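Ferritin (Pseudo-nitzschia multiseries, PDB 4IWK) probably stores iron in a soluble, non-toxic form, taking it up as ferrous ions, oxidising them with dioxygen and depositing ferric hydroxide. Local coordinates at residues E16-Q21 and Q70-P75; D7-Q12 and L103-A108. One frame throughout, in Å; residues are numbered along the deposited sequence.

Contact 1: E16-Q21 and Q70-P75; sequences EFTASQ and QAVPAP. With FE (Fe (III) ion), chain G.
The CB of V72 points toward helix 3-32, and its two methyls lie among F17, T18 and Q21. V72 and the two prolines set carbons against both side-chain carbons and oxygens of the helix. V72 CG1, anti to its backbone N (chi1 -167°), lies 3.5 Å from Q21 CG, and the two side chains cross at about a right angle. The same methyl is 3.4 Å from F17 O, the carbonyl that accepts the helical bond from Q21 N. V72 CG2 meets F17 CB at 3.9 Å. P73 CD lies 3.5 Å from T18 OG1, which is hydrogen-bonded to T14 O. P75 CG lies 3.5 Å from Q21 O.

Polar links between the segments run through water. One water donates to both T18 O and P73 O. A second accepts from Q21 NE2, 2.8 Å away, and can also donate to P73 O.

Metal binding occupies the other side of the helix. E16 OE1 binds the ferric ion at 2.0 Å, together with E49, H52 and two waters.

A second subunit packs here too: its V72 touches Q21, and its L24 touches F17. With no direct polar bond between the segments, van der Waals fit and two waters join the loop to the helix face turned from the iron. The neighbouring subunit also grips V72, through backbone hydrogen bonds.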
# COMPACT_ATOMS: atom_id res chain seq x y z
N GLU A 16 -30.11 32.61 26.80
CA GLU A 16 -29.69 31.43 25.96
C GLU A 16 -30.12 30.17 26.72
O GLU A 16 -30.65 29.23 26.06
CB GLU A 16 -28.17 31.38 25.80
CG GLU A 16 -27.65 32.61 24.96
CD GLU A 16 -28.16 32.78 23.57
OE1 GLU A 16 -28.63 31.79 23.01
OE2 GLU A 16 -28.01 33.91 23.02
N PHE A 17 -29.97 30.16 28.03
CA PHE A 17 -30.37 28.95 28.77
C PHE A 17 -31.89 28.78 28.85
O PHE A 17 -32.38 27.62 28.82
CB PHE A 17 -29.77 28.92 30.19
CG PHE A 17 -28.28 28.79 30.22
CD1 PHE A 17 -27.53 28.26 29.15
CD2 PHE A 17 -27.61 29.17 31.39
CE1 PHE A 17 -26.14 28.12 29.23
CE2 PHE A 17 -26.22 29.01 31.48
CZ PHE A 17 -25.49 28.44 30.40
N THR A 18 -32.64 29.90 28.86
CA THR A 18 -34.11 29.88 28.79
C THR A 18 -34.51 29.26 27.47
O THR A 18 -35.37 28.35 27.41
CB THR A 18 -34.65 31.31 28.92
OG1 THR A 18 -34.30 31.79 30.23
CG2 THR A 18 -36.15 31.37 28.76
N ALA A 19 -33.86 29.71 26.40
CA ALA A 19 -34.17 29.14 25.09
C ALA A 19 -33.79 27.67 24.98
O ALA A 19 -34.55 26.93 24.46
CB ALA A 19 -33.42 29.89 24.00
N SER A 20 -32.70 27.27 25.61
CA SER A 20 -32.37 25.84 25.62
C SER A 20 -33.52 25.01 26.22
O SER A 20 -33.87 23.93 25.71
CB SER A 20 -31.09 25.66 26.42
OG SER A 20 -30.75 24.28 26.40
N GLN A 21 -34.08 25.53 27.33
CA GLN A 21 -35.16 24.79 28.03
C GLN A 21 -36.43 24.82 27.23
O GLN A 21 -37.22 23.84 27.23
CB GLN A 21 -35.42 25.41 29.46
CG GLN A 21 -34.31 25.06 30.44
CD GLN A 21 -34.41 23.52 30.76
OE1 GLN A 21 -33.70 22.76 30.08
NE2 GLN A 21 -35.27 23.11 31.69
N GLN A 70 -28.66 32.93 36.97
CA GLN A 70 -30.05 33.11 37.41
C GLN A 70 -30.82 31.82 37.23
O GLN A 70 -30.38 30.82 36.55
CB GLN A 70 -30.80 34.22 36.67
CG GLN A 70 -29.96 35.54 36.59
CD GLN A 70 -30.70 36.66 35.79
OE1 GLN A 70 -30.71 36.77 34.50
NE2 GLN A 70 -31.36 37.53 36.58
N ALA A 71 -31.97 31.81 37.88
CA ALA A 71 -32.89 30.71 37.59
C ALA A 71 -33.16 30.59 36.10
O ALA A 71 -33.33 31.63 35.41
CB ALA A 71 -34.21 30.89 38.36
N VAL A 72 -33.29 29.33 35.62
CA VAL A 72 -33.81 29.13 34.26
C VAL A 72 -35.28 28.81 34.34
O VAL A 72 -35.70 27.77 34.90
CB VAL A 72 -33.05 28.00 33.51
CG1 VAL A 72 -33.40 28.06 32.02
CG2 VAL A 72 -31.51 28.17 33.62
N PRO A 73 -36.14 29.72 33.91
CA PRO A 73 -37.58 29.56 34.22
C PRO A 73 -38.19 28.37 33.58
O PRO A 73 -37.73 27.87 32.49
CB PRO A 73 -38.25 30.80 33.62
CG PRO A 73 -37.15 31.52 32.90
CD PRO A 73 -35.80 31.03 33.33
N ALA A 74 -39.19 27.85 34.25
CA ALA A 74 -40.00 26.78 33.63
C ALA A 74 -40.65 27.24 32.35
O ALA A 74 -41.29 28.29 32.30
CB ALA A 74 -41.10 26.34 34.58
N PRO A 75 -40.52 26.46 31.27
CA PRO A 75 -41.23 26.87 30.05
C PRO A 75 -42.74 26.80 30.23
O PRO A 75 -43.23 25.84 30.87
CB PRO A 75 -40.80 25.78 29.02
CG PRO A 75 -39.51 25.24 29.53
CD PRO A 75 -39.56 25.32 31.04
FE FE G . -29.05 31.45 21.08
O HOH W 1 -28.60 33.41 20.61
O HOH W 2 -37.66 28.39 29.71
O HOH W 3 -36.56 25.19 33.15
O HOH W 4 -30.01 31.30 19.20

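Contact 2: D7-Q12 and L103-A108; sequences DLFNRQ and LNLAEA
L105 CG stands anti to its backbone N (chi1 -179°), and chi2 of 51° sets CD1 beside L8 and F9 of the facing helix. This methyl lies 3.9 Å from L8 CB and 3.7 Å from F9 N. L8 CG is instead anti to its own carbonyl carbon. Its branch CD1 reaches A108 CB at 3.6 Å and N104 O at 3.7 Å. The two leucines therefore make different contacts: L105 meets the start of the L8 side chain, while the end of L8 touches the backbone and a small side chain of the other helix.

Both methyls of L105, CD1 and CD2, lie 4.1 Å from F9 CD1. CD2 is also 4.1 Å from Q12 CB. The F9 and L105 side chains cross obliquely. The F9 ring also meets the ring of F56, and L105 touches F56 and L121. These neighbours place L105 in the core between the helices.

Q12 contributes CB to this apolar contact, but its amide is held elsewhere. OE1 is hydrogen-bonded to S101 OG, and NE2 to E16 OE2. The amide thus ties the packing layer to a carboxylate of the iron site.

E107 OE1 is hydrogen-bonded to H113 ND1 of another subunit, whose F115 packs on L103, A106 and E107. Within the chain, L105, F9 and A108 are buried in the bundle, while L8 is partly exposed. The axes of 7-12 and 103-108 approach to 9.4 Å at an angle of 158° between their directions. This is the near-antiparallel pairing of helices 3-32 and 84-111 in the ferritin four-helix bundle.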
# COMPACT_ATOMS: atom_id res chain seq x y z
N ASP A 7 -25.22 43.98 33.43
CA ASP A 7 -26.50 43.29 33.67
C ASP A 7 -27.00 42.61 32.40
O ASP A 7 -27.49 41.46 32.44
CB ASP A 7 -27.55 44.32 34.15
CG ASP A 7 -27.27 44.76 35.62
OD1 ASP A 7 -26.39 44.12 36.25
OD2 ASP A 7 -27.88 45.72 36.24
N LEU A 8 -26.86 43.35 31.25
CA LEU A 8 -27.38 42.79 29.96
C LEU A 8 -26.54 41.61 29.53
O LEU A 8 -27.07 40.66 28.92
CB LEU A 8 -27.45 43.84 28.85
CG LEU A 8 -28.56 44.93 29.06
CD1 LEU A 8 -28.31 46.05 28.04
CD2 LEU A 8 -29.95 44.37 28.89
N PHE A 9 -25.26 41.63 29.85
CA PHE A 9 -24.43 40.45 29.54
C PHE A 9 -24.88 39.26 30.35
O PHE A 9 -25.14 38.17 29.82
CB PHE A 9 -22.94 40.80 29.71
CG PHE A 9 -22.04 39.95 28.86
CD1 PHE A 9 -21.45 40.50 27.69
CD2 PHE A 9 -21.82 38.62 29.21
CE1 PHE A 9 -20.62 39.68 26.89
CE2 PHE A 9 -20.98 37.82 28.42
CZ PHE A 9 -20.42 38.38 27.27
N ASN A 10 -25.05 39.44 31.65
CA ASN A 10 -25.61 38.43 32.54
C ASN A 10 -27.00 37.97 32.01
O ASN A 10 -27.28 36.72 31.93
CB ASN A 10 -25.65 39.02 33.96
CG ASN A 10 -25.64 37.96 35.04
OD1 ASN A 10 -26.59 37.87 35.86
ND2 ASN A 10 -24.62 37.11 35.02
N ARG A 11 -27.88 38.90 31.66
CA ARG A 11 -29.20 38.52 31.14
C ARG A 11 -29.08 37.63 29.84
O ARG A 11 -29.97 36.87 29.51
CB ARG A 11 -30.10 39.73 30.86
CG ARG A 11 -30.76 40.34 32.10
CD ARG A 11 -30.89 41.84 31.90
NE ARG A 11 -32.13 42.41 32.41
CZ ARG A 11 -33.05 43.01 31.66
NH1 ARG A 11 -32.88 43.14 30.34
NH2 ARG A 11 -34.15 43.49 32.22
N GLN A 12 -28.04 37.87 29.05
CA GLN A 12 -27.94 37.17 27.76
C GLN A 12 -27.71 35.67 28.09
O GLN A 12 -28.26 34.77 27.37
CB GLN A 12 -26.78 37.67 26.84
CG GLN A 12 -26.84 37.03 25.46
CD GLN A 12 -28.13 37.42 24.72
OE1 GLN A 12 -28.65 38.52 24.93
NE2 GLN A 12 -28.66 36.55 23.90
N LEU A 103 -29.40 42.31 20.38
CA LEU A 103 -29.33 43.74 19.89
C LEU A 103 -29.37 44.69 21.08
O LEU A 103 -28.61 45.66 21.06
CB LEU A 103 -30.49 44.03 18.88
CG LEU A 103 -30.36 43.28 17.52
CD1 LEU A 103 -31.63 43.57 16.72
CD2 LEU A 103 -29.16 43.56 16.59
N ASN A 104 -30.06 44.36 22.17
CA ASN A 104 -30.00 45.23 23.37
C ASN A 104 -28.63 45.29 23.98
O ASN A 104 -28.13 46.36 24.40
CB ASN A 104 -30.96 44.74 24.47
CG ASN A 104 -32.41 45.00 24.14
OD1 ASN A 104 -32.72 45.79 23.26
ND2 ASN A 104 -33.31 44.25 24.79
N LEU A 105 -28.00 44.12 24.07
CA LEU A 105 -26.63 44.04 24.58
C LEU A 105 -25.68 44.82 23.66
O LEU A 105 -24.82 45.57 24.19
CB LEU A 105 -26.20 42.52 24.64
CG LEU A 105 -24.86 42.29 25.14
CD1 LEU A 105 -24.50 42.98 26.50
CD2 LEU A 105 -24.66 40.73 25.23
N ALA A 106 -25.77 44.64 22.32
CA ALA A 106 -24.92 45.38 21.41
C ALA A 106 -25.15 46.92 21.55
O ALA A 106 -24.17 47.68 21.42
CB ALA A 106 -25.10 44.99 19.94
N GLU A 107 -26.39 47.32 21.73
CA GLU A 107 -26.68 48.81 21.94
C GLU A 107 -25.98 49.32 23.19
O GLU A 107 -25.37 50.37 23.10
CB GLU A 107 -28.17 49.08 22.12
CG GLU A 107 -29.10 48.74 20.98
CD GLU A 107 -29.23 49.90 20.04
OE1 GLU A 107 -28.32 50.81 20.17
OE2 GLU A 107 -30.23 49.87 19.23
N ALA A 108 -25.97 48.54 24.28
CA ALA A 108 -25.27 48.96 25.54
C ALA A 108 -23.77 49.01 25.29
O ALA A 108 -23.04 49.96 25.78
CB ALA A 108 -25.58 47.98 26.68

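Overall arrangement
Contacts 1 and 2 both use helix 3-32, and their centres are 16 Å apart. Contact 2 joins this helix to 84-111 inside the bundle. Contact 1 joins it to the long loop between helices 36-62 and 84-111, beside a second subunit. The contacts meet where Q70 OE1 lies 4.1 Å from R11 CA. Both connect to the iron site: E16 of contact 1 binds the metal, and Q12 of contact 2 is bonded to E16, its side chain about 6 Å from a bound iron, in the second shell. Contact 1 sits nearer the middle of the subunit, its centre 10 Å from that of the chain, and contact 2 lies farther out, at 16 Å.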